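Local atomic coordinates of putative uncharacterized protein PH0350 (Pyrococcus horikoshii, PDB entry 3QJL), a protein that binds CRISPR RNA as a Cas6-like member of the RAMP proteins, which take part in adaptive immunity of prokaryotes against mobile genetic elements. Residues I39-L47 and N87-A95. Sequence-based numbering, arbitrary orientation.
Sequences IEPTIAKLL and NEDIIRAIA
An extended outer torsion (chi2 -174°) carries CD1 of Ile-43 away from its own helix and onto the flank of helix 88-95, while bends at chi2 and chi3 turn the chain of Arg-92 so that its guanidinium comes near the carboxylate of Glu-40. The pair illustrates how a short helix can dock across another through one knob and a few flanking contacts. Ile-43 is that knob, set into the hole made by Asp-89, Ile-90, Arg-92 and Ala-93; its CD1 lies 3.7 Å from Ala-93 CB and also approaches the backbone at Asp-89. The small Ala-93 is shared, since Glu-40 CG packs 3.8 Å from the same CB. In the ferredoxin-like fold of the N-terminal Cas6 region, helix 88-100 lies on an antiparallel sheet, with Ile-91 against Met-5 and Ile-7, and the axis of segment 41-47 crosses that of segment 88-95 at -112°, the two 10.4 Å apart at closest approach. Towards the C-terminal end of the shorter helix, Leu-47 CD2 rests 3.8 Å from Ile-90 CG2 and 4.1 Å from Ile-94 CD1, and the side chain of Leu-47 also touches Leu-33 and Val-36 of helix 25-39. Leu-46 CD1 meets Ile-90 CD1 at 4.1 Å, nearer the N-cap Asn-87, whose OD1 accepts from Asp-89 N. On the more exposed side the charges are loosely matched: Glu-40 OE2 stands 3.7 Å from Arg-92 NH2, a long salt bridge with the oxygen well out of the guanidinium plane, and Asp-89 OD1 completes the network 3.5 Å from Arg-92 NH1, again by charge rather than a directed N-H.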
loop_
_atom_site.group_PDB
_atom_site.type_symbol
_atom_site.label_atom_id
_atom_site.label_comp_id
_atom_site.label_asym_id
_atom_site.label_seq_id
_atom_site.Cartn_x
_atom_site.Cartn_y
_atom_site.Cartn_z
ATOM N N ILE A 39 -34.804 9.111 -15.867
ATOM C CA ILE A 39 -35.911 9.028 -14.923
ATOM C C ILE A 39 -36.078 10.324 -14.121
ATOM O O ILE A 39 -37.122 10.957 -14.176
ATOM C CB ILE A 39 -35.743 7.838 -13.963
ATOM C CG1 ILE A 39 -35.305 6.593 -14.727
ATOM C CG2 ILE A 39 -37.028 7.557 -13.245
ATOM C CD1 ILE A 39 -36.123 6.337 -15.957
ATOM N N GLU A 40 -35.055 10.710 -13.366
ATOM C CA GLU A 40 -35.154 11.872 -12.489
ATOM C C GLU A 40 -34.190 12.984 -12.899
ATOM O O GLU A 40 -33.199 13.231 -12.214
ATOM C CB GLU A 40 -34.840 11.455 -11.055
ATOM C CG GLU A 40 -35.718 10.352 -10.525
ATOM C CD GLU A 40 -37.122 10.836 -10.214
ATOM O OE1 GLU A 40 -37.375 12.063 -10.323
ATOM O OE2 GLU A 40 -37.972 9.988 -9.857
ATOM N N PRO A 41 -34.496 13.686 -13.999
ATOM C CA PRO A 41 -33.596 14.708 -14.552
ATOM C C PRO A 41 -33.202 15.730 -13.496
ATOM O O PRO A 41 -32.123 16.324 -13.547
ATOM C CB PRO A 41 -34.460 15.394 -15.621
ATOM C CG PRO A 41 -35.502 14.393 -15.974
ATOM C CD PRO A 41 -35.787 13.640 -14.707
ATOM N N THR A 42 -34.099 15.922 -12.542
ATOM C CA THR A 42 -33.960 16.940 -11.518
ATOM C C THR A 42 -32.949 16.480 -10.472
ATOM O O THR A 42 -32.223 17.283 -9.884
ATOM C CB THR A 42 -35.347 17.233 -10.887
ATOM O OG1 THR A 42 -35.199 17.599 -9.516
ATOM C CG2 THR A 42 -36.241 16.002 -10.970
ATOM N N ILE A 43 -32.895 15.174 -10.252
ATOM C CA ILE A 43 -31.904 14.603 -9.352
ATOM C C ILE A 43 -30.553 14.465 -10.051
ATOM O O ILE A 43 -29.498 14.694 -9.449
ATOM C CB ILE A 43 -32.382 13.258 -8.786
ATOM C CG1 ILE A 43 -33.109 13.503 -7.465
ATOM C CG2 ILE A 43 -31.219 12.287 -8.604
ATOM C CD1 ILE A 43 -33.495 12.247 -6.749
ATOM N N ALA A 44 -30.595 14.100 -11.328
ATOM C CA ALA A 44 -29.394 14.026 -12.134
ATOM C C ALA A 44 -28.579 15.308 -11.938
ATOM O O ALA A 44 -27.355 15.262 -11.805
ATOM C CB ALA A 44 -29.750 13.826 -13.597
ATOM N N LYS A 45 -29.260 16.447 -11.888
ATOM C CA LYS A 45 -28.562 17.717 -11.713
ATOM C C LYS A 45 -27.816 17.799 -10.390
ATOM O O LYS A 45 -26.885 18.587 -10.257
ATOM C CB LYS A 45 -29.515 18.906 -11.854
ATOM C CG LYS A 45 -30.127 19.030 -13.240
ATOM C CD LYS A 45 -30.618 20.442 -13.522
ATOM C CE LYS A 45 -31.568 20.460 -14.712
ATOM N NZ LYS A 45 -32.890 19.846 -14.368
ATOM N N LEU A 46 -28.232 17.005 -9.410
ATOM C CA LEU A 46 -27.523 16.959 -8.133
ATOM C C LEU A 46 -26.275 16.092 -8.272
ATOM O O LEU A 46 -25.196 16.436 -7.785
ATOM C CB LEU A 46 -28.421 16.423 -7.018
ATOM C CG LEU A 46 -29.678 17.234 -6.696
ATOM C CD1 LEU A 46 -30.414 16.645 -5.495
ATOM C CD2 LEU A 46 -29.339 18.692 -6.450
ATOM N N LEU A 47 -26.435 14.966 -8.956
ATOM C CA LEU A 47 -25.334 14.058 -9.199
ATOM C C LEU A 47 -24.167 14.787 -9.843
ATOM O O LEU A 47 -23.007 14.538 -9.514
ATOM C CB LEU A 47 -25.783 12.925 -10.123
ATOM C CG LEU A 47 -26.767 11.881 -9.602
ATOM C CD1 LEU A 47 -26.719 10.673 -10.518
ATOM C CD2 LEU A 47 -26.443 11.469 -8.188
ATOM N N ASN A 87 -28.886 11.834 1.218
ATOM C CA ASN A 87 -30.212 12.046 0.689
ATOM C C ASN A 87 -30.732 10.749 0.104
ATOM O O ASN A 87 -30.258 10.311 -0.950
ATOM C CB ASN A 87 -30.113 13.086 -0.416
ATOM C CG ASN A 87 -31.455 13.449 -1.012
ATOM O OD1 ASN A 87 -32.471 12.771 -0.796
ATOM N ND2 ASN A 87 -31.465 14.530 -1.782
ATOM N N GLU A 88 -31.715 10.132 0.760
ATOM C CA GLU A 88 -32.148 8.821 0.286
ATOM C C GLU A 88 -33.046 8.935 -0.935
ATOM O O GLU A 88 -33.339 7.942 -1.587
ATOM C CB GLU A 88 -32.748 7.947 1.391
ATOM C CG GLU A 88 -34.244 8.041 1.555
ATOM C CD GLU A 88 -34.661 9.258 2.343
ATOM O OE1 GLU A 88 -33.788 10.136 2.564
ATOM O OE2 GLU A 88 -35.852 9.327 2.742
ATOM N N ASP A 89 -33.431 10.155 -1.281
ATOM C CA ASP A 89 -34.044 10.366 -2.582
ATOM C C ASP A 89 -33.045 10.191 -3.726
ATOM O O ASP A 89 -33.405 9.693 -4.793
ATOM C CB ASP A 89 -34.772 11.706 -2.656
ATOM C CG ASP A 89 -36.174 11.633 -2.067
ATOM O OD1 ASP A 89 -36.774 10.529 -2.091
ATOM O OD2 ASP A 89 -36.669 12.671 -1.571
ATOM N N ILE A 90 -31.787 10.576 -3.505
ATOM C CA ILE A 90 -30.732 10.302 -4.486
ATOM C C ILE A 90 -30.460 8.798 -4.610
ATOM O O ILE A 90 -30.341 8.262 -5.715
ATOM C CB ILE A 90 -29.433 11.042 -4.162
ATOM C CG1 ILE A 90 -29.582 12.533 -4.442
ATOM C CG2 ILE A 90 -28.322 10.508 -5.011
ATOM C CD1 ILE A 90 -28.560 13.386 -3.729
ATOM N N ILE A 91 -30.380 8.114 -3.474
ATOM C CA ILE A 91 -30.172 6.673 -3.492
ATOM C C ILE A 91 -31.292 5.956 -4.239
ATOM O O ILE A 91 -31.044 5.141 -5.134
ATOM C CB ILE A 91 -30.092 6.116 -2.081
ATOM C CG1 ILE A 91 -28.922 6.756 -1.314
ATOM C CG2 ILE A 91 -29.918 4.627 -2.140
ATOM C CD1 ILE A 91 -27.548 6.698 -2.049
ATOM N N ARG A 92 -32.526 6.288 -3.855
ATOM C CA ARG A 92 -33.757 5.742 -4.420
ATOM C C ARG A 92 -33.717 5.840 -5.936
ATOM O O ARG A 92 -33.841 4.841 -6.634
ATOM C CB ARG A 92 -34.928 6.560 -3.875
ATOM C CG ARG A 92 -36.227 5.809 -3.636
ATOM C CD ARG A 92 -37.202 6.052 -4.777
ATOM N NE ARG A 92 -36.733 7.137 -5.633
ATOM C CZ ARG A 92 -37.205 8.379 -5.592
ATOM N NH1 ARG A 92 -38.188 8.679 -4.739
ATOM N NH2 ARG A 92 -36.698 9.311 -6.411
ATOM N N ALA A 93 -33.504 7.051 -6.434
ATOM C CA ALA A 93 -33.416 7.306 -7.870
ATOM C C ALA A 93 -32.289 6.558 -8.579
ATOM O O ALA A 93 -32.401 6.233 -9.754
ATOM C CB ALA A 93 -33.287 8.787 -8.124
ATOM N N ILE A 94 -31.189 6.296 -7.886
ATOM C CA ILE A 94 -30.089 5.599 -8.538
ATOM C C ILE A 94 -30.438 4.124 -8.714
ATOM O O ILE A 94 -30.242 3.546 -9.787
ATOM C CB ILE A 94 -28.753 5.786 -7.783
ATOM C CG1 ILE A 94 -28.273 7.228 -7.930
ATOM C CG2 ILE A 94 -27.689 4.823 -8.304
ATOM C CD1 ILE A 94 -27.068 7.578 -7.059
ATOM N N ALA A 95 -30.965 3.524 -7.654
ATOM C CA ALA A 95 -31.419 2.140 -7.713
ATOM C C ALA A 95 -32.350 1.900 -8.914
ATOM O O ALA A 95 -32.137 0.973 -9.696
ATOM C CB ALA A 95 -32.114 1.768 -6.416
#